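Local coordinates for protein epoxide hydrolase (Aspergillus niger, PDB 1QO7) that probably hydrolyses epoxides to vicinal diols, as an alpha/beta hydrolase related to the mammalian microsomal epoxide hydrolases, at residues F119-P124 and F373-R378; I185-D190 and H210-A215; S341-D346 and R380-D385. The protein carries 2 engineered substitutions. All coordinates share one frame; numbering follows the deposited sequence.

Contact 1: F119-P124 and F373-R378; sequences FVEFYP and FAALER
Ala375 CB sits against Glu121 and Phe122, closest to Glu121 O at 3.3 Å. Ala375 CB lies 3.6 Å from Glu121 CG and 3.8 Å from Phe122 CD1. Glu121 CG also meets Leu376 CG at 3.9 Å, and these two side chains cross at about a right angle. Pro124 CG adds a looser touch on Leu376 CD2 at 4.2 Å.

The carboxylate end of Glu121 reaches Phe373. CG stands anti to the backbone N (chi1 170°) and the chain runs on extended. This carries Glu121 OE1 to the edge of the Phe373 ring, in its plane, 3.8 Å from CD1. The carboxylate and ring planes are 63° apart.

Polar links run through two waters. One donates to both Glu121 O and Ala375 O, the latter at 2.6 Å. The second donates to Glu121 OE2 and accepts from Ala375 N, so it ties the carboxylate to the first turn of helix 374-377.

The contact joins the 3-10 turn leading into helix 123-132 to the short helix after His372, a predicted active-site residue. Phe122 reaches on to Val144 of strand 140-145. Pro124 also touches Pro379, and Ala375 touches Leu382, both of helix 379-393.

Contact 2: I185-D190 and H210-A215; sequences IIQGGD and HLNLCA
Gln187 OE1 accepts two side-chain hydrogen bonds, from His210 ND1 at 3.2 Å and from Asn212 ND2 at 3.1 Å. Both donors lie in the plane of the Gln187 carbonyl, on lone pairs. The acceptor sits at the edge of the His210 ring, in its plane. Gln187 and His210 lie side by side and point the same way, with the amide and ring 60° apart. The bend of Gln187 at chi2 (-65°) turns its amide toward the neighbouring strand. A water bridges Gln187 NE2 and Asn212 ND2, so the two amides are linked twice. His210 NE2 bonds to Ser341 OG, which fixes the ring from its far end.

Beneath these groups the strands run parallel. His210 N donates to Ile186 O at 2.8 Å, Gly188 N to His210 O at 2.9 Å, and Asn212 N to Gly188 O at 3.1 Å. Strand 184-188, helix 191-202 and strand 206-211 form a beta-alpha-beta unit of the alpha/beta hydrolase fold. Strand 184-188 ends in what is probably the nucleophile elbow, with the predicted nucleophile Asp190 at positive phi (49°).

Past the paired strands the contact is mostly van der Waals packing. Leu213 CD2 packs 3.5 Å from Asp190 CA. The CB of Asp190 points away from segment 210-215, and OD2 accepts from Trp115 N. Asn212 ND2 approaches Gly189 CA to 3.5 Å.

Contact 3: S341-D346 and R380-D385; sequences SFFPKD and RELKTD
Ser341 OG donates to Asp385 OD2 at 2.6 Å, and this short bond is the tight part of the contact. OG meets the carboxylate oxygen on its anti side, 19° out of the carboxylate plane, and also closes to 3.3 Å from Asp385 CB. Both oxygens have further partners: His210 for Ser341 OG, and His367 NE2 for Asp385 OD2. Two histidines thus extend the buried serine–aspartate pair, and the charge on Asp385 is probably stabilised by its donors.

The packing round Phe343 is looser. Its ring offers its edge to the helix. Glu381 OE1 lies in the ring plane, 3.9 Å from Phe343 CE1, and the carboxylate is turned 24° from the ring. The main polar partner of Glu381 is Arg378, through a salt bridge at OE2. Leu382 CD1 is also near the ring edge, 4.4 Å from Phe343 CE2. Along this more open side Glu381 is partly exposed, whereas Leu382 is buried.

Segment 341-346 is the end of strand 337-342 and the turn after it. This strand lies between strands 206-211 and 359-366. Helix 379-393 packs by this end of the sheet, and its Leu382 touches Ile125 of helix 123-132 and Ala375 of helix 374-377.

In the fold
The three contacts touch one another, with centres 11 to 13 Å apart. Contacts 2 and 3 share the sheet, where strands 206-211 and 337-342 are neighbours. Between them Leu211 O and Ser341 N, 3.1 Å apart, probably form a hydrogen bond. Contact 1 reaches contact 2 where Phe122 CE1 packs 3.6 Å from Gln187 NE2. It meets contact 3 where Ala374 CB lies 3.6 Å from Phe343 CE2. All three lie near the predicted active site. Contact 2 holds Asp190, whose side chain is about 3 Å from that of His372 and about 5 Å from that of Tyr312. Segment 373-378 of contact 1 follows His372 directly. In segment 341-346 Asp346 OD1 bonds to His372 ND1, consistent with a catalytic triad.

Contact 1: F119-P124 and F373-R378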
loop_
_atom_site.group_PDB
_atom_site.type_symbol
_atom_site.label_atom_id
_atom_site.label_comp_id
_atom_site.label_asym_id
_atom_site.label_seq_id
_atom_site.Cartn_x
_atom_site.Cartn_y
_atom_site.Cartn_z
ATOM N N PHE A 119 -22.096 9.056 -0.142
ATOM C CA PHE A 119 -23.550 9.148 -0.185
ATOM C C PHE A 119 -24.092 9.053 -1.615
ATOM O O PHE A 119 -25.209 8.591 -1.830
ATOM C CB PHE A 119 -24.009 10.461 0.465
ATOM C CG PHE A 119 -23.684 11.697 -0.336
ATOM C CD1 PHE A 119 -22.413 12.272 -0.281
ATOM C CD2 PHE A 119 -24.653 12.293 -1.143
ATOM C CE1 PHE A 119 -22.118 13.422 -1.020
ATOM C CE2 PHE A 119 -24.367 13.439 -1.882
ATOM C CZ PHE A 119 -23.105 14.005 -1.824
ATOM N N VAL A 120 -23.290 9.470 -2.590
ATOM C CA VAL A 120 -23.724 9.458 -3.986
ATOM C C VAL A 120 -23.969 8.058 -4.547
ATOM O O VAL A 120 -24.667 7.891 -5.548
ATOM C CB VAL A 120 -22.706 10.168 -4.897
ATOM C CG1 VAL A 120 -23.380 10.550 -6.210
ATOM C CG2 VAL A 120 -22.149 11.396 -4.208
ATOM N N GLU A 121 -23.390 7.053 -3.907
ATOM C CA GLU A 121 -23.564 5.675 -4.348
ATOM C C GLU A 121 -25.046 5.292 -4.305
ATOM O O GLU A 121 -25.487 4.406 -5.040
ATOM C CB GLU A 121 -22.748 4.735 -3.448
ATOM C CG GLU A 121 -23.023 3.250 -3.650
ATOM C CD GLU A 121 -21.983 2.357 -2.982
ATOM O OE1 GLU A 121 -20.872 2.844 -2.674
ATOM O OE2 GLU A 121 -22.273 1.158 -2.780
ATOM N N PHE A 122 -25.812 5.970 -3.452
ATOM C CA PHE A 122 -27.235 5.669 -3.326
ATOM C C PHE A 122 -28.160 6.540 -4.170
ATOM O O PHE A 122 -29.381 6.348 -4.146
ATOM C CB PHE A 122 -27.664 5.751 -1.857
ATOM C CG PHE A 122 -27.130 4.628 -1.013
ATOM C CD1 PHE A 122 -27.698 3.358 -1.091
ATOM C CD2 PHE A 122 -26.046 4.830 -0.167
ATOM C CE1 PHE A 122 -27.197 2.295 -0.342
ATOM C CE2 PHE A 122 -25.531 3.776 0.592
ATOM C CZ PHE A 122 -26.107 2.504 0.506
ATOM N N TYR A 123 -27.597 7.476 -4.926
ATOM C CA TYR A 123 -28.433 8.355 -5.743
ATOM C C TYR A 123 -29.286 7.610 -6.770
ATOM O O TYR A 123 -30.437 7.979 -7.005
ATOM C CB TYR A 123 -27.575 9.443 -6.400
ATOM C CG TYR A 123 -27.510 10.724 -5.577
ATOM C CD1 TYR A 123 -27.483 10.678 -4.181
ATOM C CD2 TYR A 123 -27.487 11.975 -6.194
ATOM C CE1 TYR A 123 -27.435 11.844 -3.420
ATOM C CE2 TYR A 123 -27.440 13.147 -5.445
ATOM C CZ TYR A 123 -27.416 13.074 -4.058
ATOM O OH TYR A 123 -27.391 14.234 -3.312
ATOM N N PRO A 124 -28.745 6.553 -7.399
ATOM C CA PRO A 124 -29.582 5.837 -8.370
ATOM C C PRO A 124 -30.840 5.263 -7.704
ATOM O O PRO A 124 -31.909 5.225 -8.315
ATOM C CB PRO A 124 -28.650 4.745 -8.889
ATOM C CG PRO A 124 -27.325 5.441 -8.893
ATOM C CD PRO A 124 -27.330 6.162 -7.539
ATOM N N PHE A 373 -20.321 -2.772 -5.519
ATOM C CA PHE A 373 -21.106 -1.543 -5.460
ATOM C C PHE A 373 -22.547 -1.791 -5.892
ATOM O O PHE A 373 -23.003 -1.254 -6.899
ATOM C CB PHE A 373 -20.471 -0.467 -6.351
ATOM C CG PHE A 373 -19.031 -0.163 -6.008
ATOM C CD1 PHE A 373 -18.719 0.770 -5.024
ATOM C CD2 PHE A 373 -17.994 -0.823 -6.656
ATOM C CE1 PHE A 373 -17.384 1.041 -4.684
ATOM C CE2 PHE A 373 -16.660 -0.561 -6.330
ATOM C CZ PHE A 373 -16.357 0.374 -5.340
ATOM N N ALA A 374 -23.255 -2.603 -5.116
ATOM C CA ALA A 374 -24.641 -2.965 -5.415
ATOM C C ALA A 374 -25.570 -1.783 -5.698
ATOM O O ALA A 374 -26.334 -1.810 -6.667
ATOM C CB ALA A 374 -25.205 -3.804 -4.274
ATOM N N ALA A 375 -25.518 -0.762 -4.851
ATOM C CA ALA A 375 -26.368 0.409 -5.037
ATOM C C ALA A 375 -26.107 1.075 -6.390
ATOM O O ALA A 375 -27.029 1.579 -7.025
ATOM C CB ALA A 375 -26.143 1.398 -3.898
ATOM N N LEU A 376 -24.852 1.069 -6.832
ATOM C CA LEU A 376 -24.485 1.675 -8.114
ATOM C C LEU A 376 -24.712 0.746 -9.301
ATOM O O LEU A 376 -25.197 1.165 -10.351
ATOM C CB LEU A 376 -23.005 2.074 -8.121
ATOM C CG LEU A 376 -22.555 3.398 -7.518
ATOM C CD1 LEU A 376 -21.042 3.510 -7.664
ATOM C CD2 LEU A 376 -23.243 4.552 -8.233
ATOM N N GLU A 377 -24.337 -0.515 -9.121
ATOM C CA GLU A 377 -24.438 -1.527 -10.162
ATOM C C GLU A 377 -25.829 -2.102 -10.414
ATOM O O GLU A 377 -26.237 -2.268 -11.568
ATOM C CB GLU A 377 -23.502 -2.693 -9.838
ATOM C CG GLU A 377 -22.018 -2.357 -9.772
ATOM C CD GLU A 377 -21.189 -3.585 -9.427
ATOM O OE1 GLU A 377 -21.198 -4.548 -10.225
ATOM O OE2 GLU A 377 -20.544 -3.597 -8.352
ATOM N N ARG A 378 -26.536 -2.430 -9.337
ATOM C CA ARG A 378 -27.862 -3.042 -9.441
ATOM C C ARG A 378 -28.862 -2.326 -8.536
ATOM O O ARG A 378 -29.459 -2.941 -7.649
ATOM C CB ARG A 378 -27.777 -4.514 -9.022
ATOM C CG ARG A 378 -26.564 -5.259 -9.564
ATOM C CD ARG A 378 -26.636 -5.442 -11.075
ATOM N NE ARG A 378 -27.809 -6.212 -11.476
ATOM C CZ ARG A 378 -28.056 -6.614 -12.721
ATOM N NH1 ARG A 378 -27.210 -6.321 -13.700
ATOM N NH2 ARG A 378 -29.155 -7.308 -12.990
HETATM O O HOH W 1 -28.066 3.570 -5.740
HETATM O O HOH W 2 -24.130 -0.722 -2.303
#

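Contact 2: I185-D190 and H210-A215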
loop_
_atom_site.group_PDB
_atom_site.type_symbol
_atom_site.label_atom_id
_atom_site.label_comp_id
_atom_site.label_asym_id
_atom_site.label_seq_id
_atom_site.Cartn_x
_atom_site.Cartn_y
_atom_site.Cartn_z
ATOM N N ILE A 185 -34.624 1.325 10.375
ATOM C CA ILE A 185 -33.962 0.160 9.811
ATOM C C ILE A 185 -32.689 0.635 9.130
ATOM O O ILE A 185 -32.595 1.796 8.732
ATOM C CB ILE A 185 -34.887 -0.547 8.792
ATOM C CG1 ILE A 185 -36.101 -1.124 9.534
ATOM C CG2 ILE A 185 -34.129 -1.657 8.054
ATOM C CD1 ILE A 185 -37.067 -1.894 8.663
ATOM N N ILE A 186 -31.705 -0.253 9.015
ATOM C CA ILE A 186 -30.446 0.106 8.373
ATOM C C ILE A 186 -30.109 -0.804 7.208
ATOM O O ILE A 186 -30.346 -2.017 7.264
ATOM C CB ILE A 186 -29.279 0.040 9.377
ATOM C CG1 ILE A 186 -29.467 1.122 10.437
ATOM C CG2 ILE A 186 -27.942 0.201 8.652
ATOM C CD1 ILE A 186 -28.838 0.778 11.730
ATOM N N GLN A 187 -29.563 -0.210 6.151
ATOM C CA GLN A 187 -29.125 -0.972 4.986
ATOM C C GLN A 187 -27.649 -0.628 4.897
ATOM O O GLN A 187 -27.285 0.545 4.944
ATOM C CB GLN A 187 -29.837 -0.515 3.706
ATOM C CG GLN A 187 -29.780 -1.528 2.554
ATOM C CD GLN A 187 -28.376 -1.779 2.025
ATOM O OE1 GLN A 187 -27.896 -2.918 2.014
ATOM N NE2 GLN A 187 -27.714 -0.725 1.572
ATOM N N GLY A 188 -26.793 -1.635 4.793
ATOM C CA GLY A 188 -25.377 -1.323 4.718
ATOM C C GLY A 188 -24.522 -2.292 3.937
ATOM O O GLY A 188 -24.797 -3.490 3.891
ATOM N N GLY A 189 -23.486 -1.747 3.309
ATOM C CA GLY A 189 -22.542 -2.542 2.549
ATOM C C GLY A 189 -21.159 -2.026 2.913
ATOM O O GLY A 189 -21.045 -0.939 3.475
ATOM N N ASP A 190 -20.116 -2.793 2.611
ATOM C CA ASP A 190 -18.745 -2.390 2.924
ATOM C C ASP A 190 -18.636 -1.933 4.385
ATOM O O ASP A 190 -19.152 -2.592 5.286
ATOM C CB ASP A 190 -18.304 -1.261 1.989
ATOM C CG ASP A 190 -16.797 -1.079 1.961
ATOM O OD1 ASP A 190 -16.103 -1.922 1.350
ATOM O OD2 ASP A 190 -16.297 -0.099 2.555
ATOM N N HIS A 210 -30.355 -4.822 7.140
ATOM C CA HIS A 210 -30.201 -5.506 5.867
ATOM C C HIS A 210 -28.797 -5.190 5.365
ATOM O O HIS A 210 -28.425 -4.024 5.246
ATOM C CB HIS A 210 -31.236 -5.028 4.851
ATOM C CG HIS A 210 -31.041 -5.606 3.484
ATOM N ND1 HIS A 210 -30.073 -5.150 2.617
ATOM C CD2 HIS A 210 -31.676 -6.616 2.843
ATOM C CE1 HIS A 210 -30.118 -5.853 1.498
ATOM N NE2 HIS A 210 -31.083 -6.750 1.610
ATOM N N LEU A 211 -28.018 -6.228 5.086
ATOM C CA LEU A 211 -26.647 -6.043 4.620
ATOM C C LEU A 211 -26.405 -6.735 3.287
ATOM O O LEU A 211 -27.141 -7.651 2.913
ATOM C CB LEU A 211 -25.675 -6.635 5.643
ATOM C CG LEU A 211 -25.836 -6.248 7.117
ATOM C CD1 LEU A 211 -24.839 -7.043 7.955
ATOM C CD2 LEU A 211 -25.613 -4.750 7.283
ATOM N N ASN A 212 -25.383 -6.281 2.560
ATOM C CA ASN A 212 -25.018 -6.941 1.318
ATOM C C ASN A 212 -23.529 -7.325 1.353
ATOM O O ASN A 212 -22.907 -7.586 0.325
ATOM C CB ASN A 212 -25.400 -6.107 0.074
ATOM C CG ASN A 212 -24.715 -4.760 0.013
ATOM O OD1 ASN A 212 -23.720 -4.589 -0.699
ATOM N ND2 ASN A 212 -25.253 -3.789 0.740
ATOM N N LEU A 213 -22.984 -7.369 2.569
ATOM C CA LEU A 213 -21.603 -7.786 2.814
ATOM C C LEU A 213 -21.527 -8.411 4.202
ATOM O O LEU A 213 -21.986 -7.824 5.178
ATOM C CB LEU A 213 -20.617 -6.613 2.758
ATOM C CG LEU A 213 -19.188 -7.032 3.148
ATOM C CD1 LEU A 213 -18.613 -7.927 2.063
ATOM C CD2 LEU A 213 -18.305 -5.819 3.343
ATOM N N CYS A 214 -20.959 -9.609 4.281
ATOM C CA CYS A 214 -20.806 -10.291 5.556
ATOM C C CYS A 214 -19.420 -10.919 5.589
ATOM O O CYS A 214 -19.272 -12.125 5.400
ATOM C CB CYS A 214 -21.880 -11.371 5.727
ATOM S SG CYS A 214 -22.011 -12.048 7.416
ATOM N N ALA A 215 -18.407 -10.087 5.811
ATOM C CA ALA A 215 -17.026 -10.553 5.873
ATOM C C ALA A 215 -16.872 -11.472 7.079
ATOM O O ALA A 215 -17.128 -11.066 8.212
ATOM C CB ALA A 215 -16.079 -9.364 5.992
HETATM O O HOH W 3 -25.244 -1.030 0.221
HETATM O O HOH W 4 -20.368 -4.537 0.219
#

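Contact 3: S341-D346 and R380-D385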
loop_
_atom_site.group_PDB
_atom_site.type_symbol
_atom_site.label_atom_id
_atom_site.label_comp_id
_atom_site.label_asym_id
_atom_site.label_seq_id
_atom_site.Cartn_x
_atom_site.Cartn_y
_atom_site.Cartn_z
ATOM N N SER A 341 -28.619 -9.522 0.979
ATOM C CA SER A 341 -28.712 -9.574 -0.474
ATOM C C SER A 341 -27.344 -10.014 -0.965
ATOM O O SER A 341 -26.344 -9.326 -0.751
ATOM C CB SER A 341 -29.058 -8.211 -1.069
ATOM O OG SER A 341 -30.418 -7.907 -0.850
ATOM N N PHE A 342 -27.319 -11.173 -1.610
ATOM C CA PHE A 342 -26.098 -11.771 -2.120
ATOM C C PHE A 342 -25.811 -11.433 -3.577
ATOM O O PHE A 342 -26.602 -11.752 -4.462
ATOM C CB PHE A 342 -26.193 -13.295 -1.973
ATOM C CG PHE A 342 -24.973 -14.039 -2.442
ATOM C CD1 PHE A 342 -23.927 -14.315 -1.566
ATOM C CD2 PHE A 342 -24.875 -14.480 -3.761
ATOM C CE1 PHE A 342 -22.800 -15.021 -1.996
ATOM C CE2 PHE A 342 -23.752 -15.185 -4.200
ATOM C CZ PHE A 342 -22.713 -15.456 -3.314
ATOM N N PHE A 343 -24.679 -10.779 -3.818
ATOM C CA PHE A 343 -24.261 -10.463 -5.180
ATOM C C PHE A 343 -22.965 -11.249 -5.335
ATOM O O PHE A 343 -22.042 -11.107 -4.528
ATOM C CB PHE A 343 -24.044 -8.963 -5.360
ATOM C CG PHE A 343 -25.308 -8.163 -5.246
ATOM C CD1 PHE A 343 -26.126 -7.973 -6.357
ATOM C CD2 PHE A 343 -25.713 -7.647 -4.021
ATOM C CE1 PHE A 343 -27.334 -7.284 -6.249
ATOM C CE2 PHE A 343 -26.920 -6.955 -3.902
ATOM C CZ PHE A 343 -27.731 -6.774 -5.019
ATOM N N PRO A 344 -22.893 -12.103 -6.365
ATOM C CA PRO A 344 -21.748 -12.966 -6.677
ATOM C C PRO A 344 -20.363 -12.346 -6.815
ATOM O O PRO A 344 -19.371 -12.957 -6.413
ATOM C CB PRO A 344 -22.197 -13.681 -7.953
ATOM C CG PRO A 344 -23.054 -12.659 -8.621
ATOM C CD PRO A 344 -23.879 -12.137 -7.464
ATOM N N LYS A 345 -20.282 -11.146 -7.375
ATOM C CA LYS A 345 -18.983 -10.521 -7.556
ATOM C C LYS A 345 -18.529 -9.619 -6.409
ATOM O O LYS A 345 -17.573 -8.858 -6.567
ATOM C CB LYS A 345 -18.954 -9.739 -8.872
ATOM C CG LYS A 345 -19.156 -10.608 -10.104
ATOM C CD LYS A 345 -18.098 -11.687 -10.185
ATOM C CE LYS A 345 -18.274 -12.543 -11.430
ATOM N NZ LYS A 345 -17.243 -13.620 -11.483
ATOM N N ASP A 346 -19.197 -9.689 -5.260
ATOM C CA ASP A 346 -18.757 -8.860 -4.145
ATOM C C ASP A 346 -17.452 -9.469 -3.641
ATOM O O ASP A 346 -17.072 -10.567 -4.049
ATOM C CB ASP A 346 -19.787 -8.803 -3.014
ATOM C CG ASP A 346 -19.601 -7.568 -2.124
ATOM O OD1 ASP A 346 -18.478 -7.012 -2.105
ATOM O OD2 ASP A 346 -20.564 -7.149 -1.438
ATOM N N ARG A 380 -31.958 -1.297 -8.991
ATOM C CA ARG A 380 -33.316 -1.849 -8.995
ATOM C C ARG A 380 -33.411 -3.043 -8.054
ATOM O O ARG A 380 -34.359 -3.166 -7.274
ATOM C CB ARG A 380 -33.710 -2.293 -10.403
ATOM C CG ARG A 380 -33.765 -1.178 -11.426
ATOM C CD ARG A 380 -35.190 -0.932 -11.883
ATOM N NE ARG A 380 -36.024 -0.473 -10.773
ATOM C CZ ARG A 380 -37.310 -0.167 -10.884
ATOM N NH1 ARG A 380 -37.912 -0.275 -12.062
ATOM N NH2 ARG A 380 -37.990 0.253 -9.824
ATOM N N GLU A 381 -32.421 -3.924 -8.130
ATOM C CA GLU A 381 -32.401 -5.116 -7.291
ATOM C C GLU A 381 -32.249 -4.814 -5.813
ATOM O O GLU A 381 -32.946 -5.401 -4.985
ATOM C CB GLU A 381 -31.292 -6.062 -7.749
ATOM C CG GLU A 381 -31.703 -6.907 -8.944
ATOM C CD GLU A 381 -30.576 -7.144 -9.925
ATOM O OE1 GLU A 381 -29.515 -7.674 -9.518
ATOM O OE2 GLU A 381 -30.762 -6.800 -11.114
ATOM N N LEU A 382 -31.341 -3.904 -5.469
ATOM C CA LEU A 382 -31.144 -3.576 -4.062
ATOM C C LEU A 382 -32.388 -2.899 -3.492
ATOM O O LEU A 382 -32.802 -3.189 -2.370
ATOM C CB LEU A 382 -29.918 -2.670 -3.885
ATOM C CG LEU A 382 -29.486 -2.460 -2.428
ATOM C CD1 LEU A 382 -29.196 -3.815 -1.785
ATOM C CD2 LEU A 382 -28.251 -1.575 -2.374
ATOM N N LYS A 383 -32.984 -2.000 -4.270
ATOM C CA LYS A 383 -34.184 -1.286 -3.839
ATOM C C LYS A 383 -35.328 -2.272 -3.623
ATOM O O LYS A 383 -36.026 -2.226 -2.606
ATOM C CB LYS A 383 -34.592 -0.255 -4.894
ATOM C CG LYS A 383 -35.974 0.352 -4.685
ATOM C CD LYS A 383 -36.278 1.393 -5.754
ATOM C CE LYS A 383 -37.735 1.855 -5.698
ATOM N NZ LYS A 383 -38.694 0.765 -6.059
ATOM N N THR A 384 -35.508 -3.158 -4.597
ATOM C CA THR A 384 -36.550 -4.171 -4.536
ATOM C C THR A 384 -36.369 -5.092 -3.327
ATOM O O THR A 384 -37.345 -5.399 -2.633
ATOM C CB THR A 384 -36.575 -4.996 -5.826
ATOM O OG1 THR A 384 -36.981 -4.150 -6.914
ATOM C CG2 THR A 384 -37.550 -6.178 -5.691
ATOM N N ASP A 385 -35.130 -5.520 -3.080
ATOM C CA ASP A 385 -34.807 -6.381 -1.942
ATOM C C ASP A 385 -35.088 -5.666 -0.619
ATOM O O ASP A 385 -35.715 -6.228 0.282
ATOM C CB ASP A 385 -33.325 -6.774 -1.959
ATOM C CG ASP A 385 -32.999 -7.834 -2.995
ATOM O OD1 ASP A 385 -33.900 -8.239 -3.767
ATOM O OD2 ASP A 385 -31.825 -8.264 -3.034
#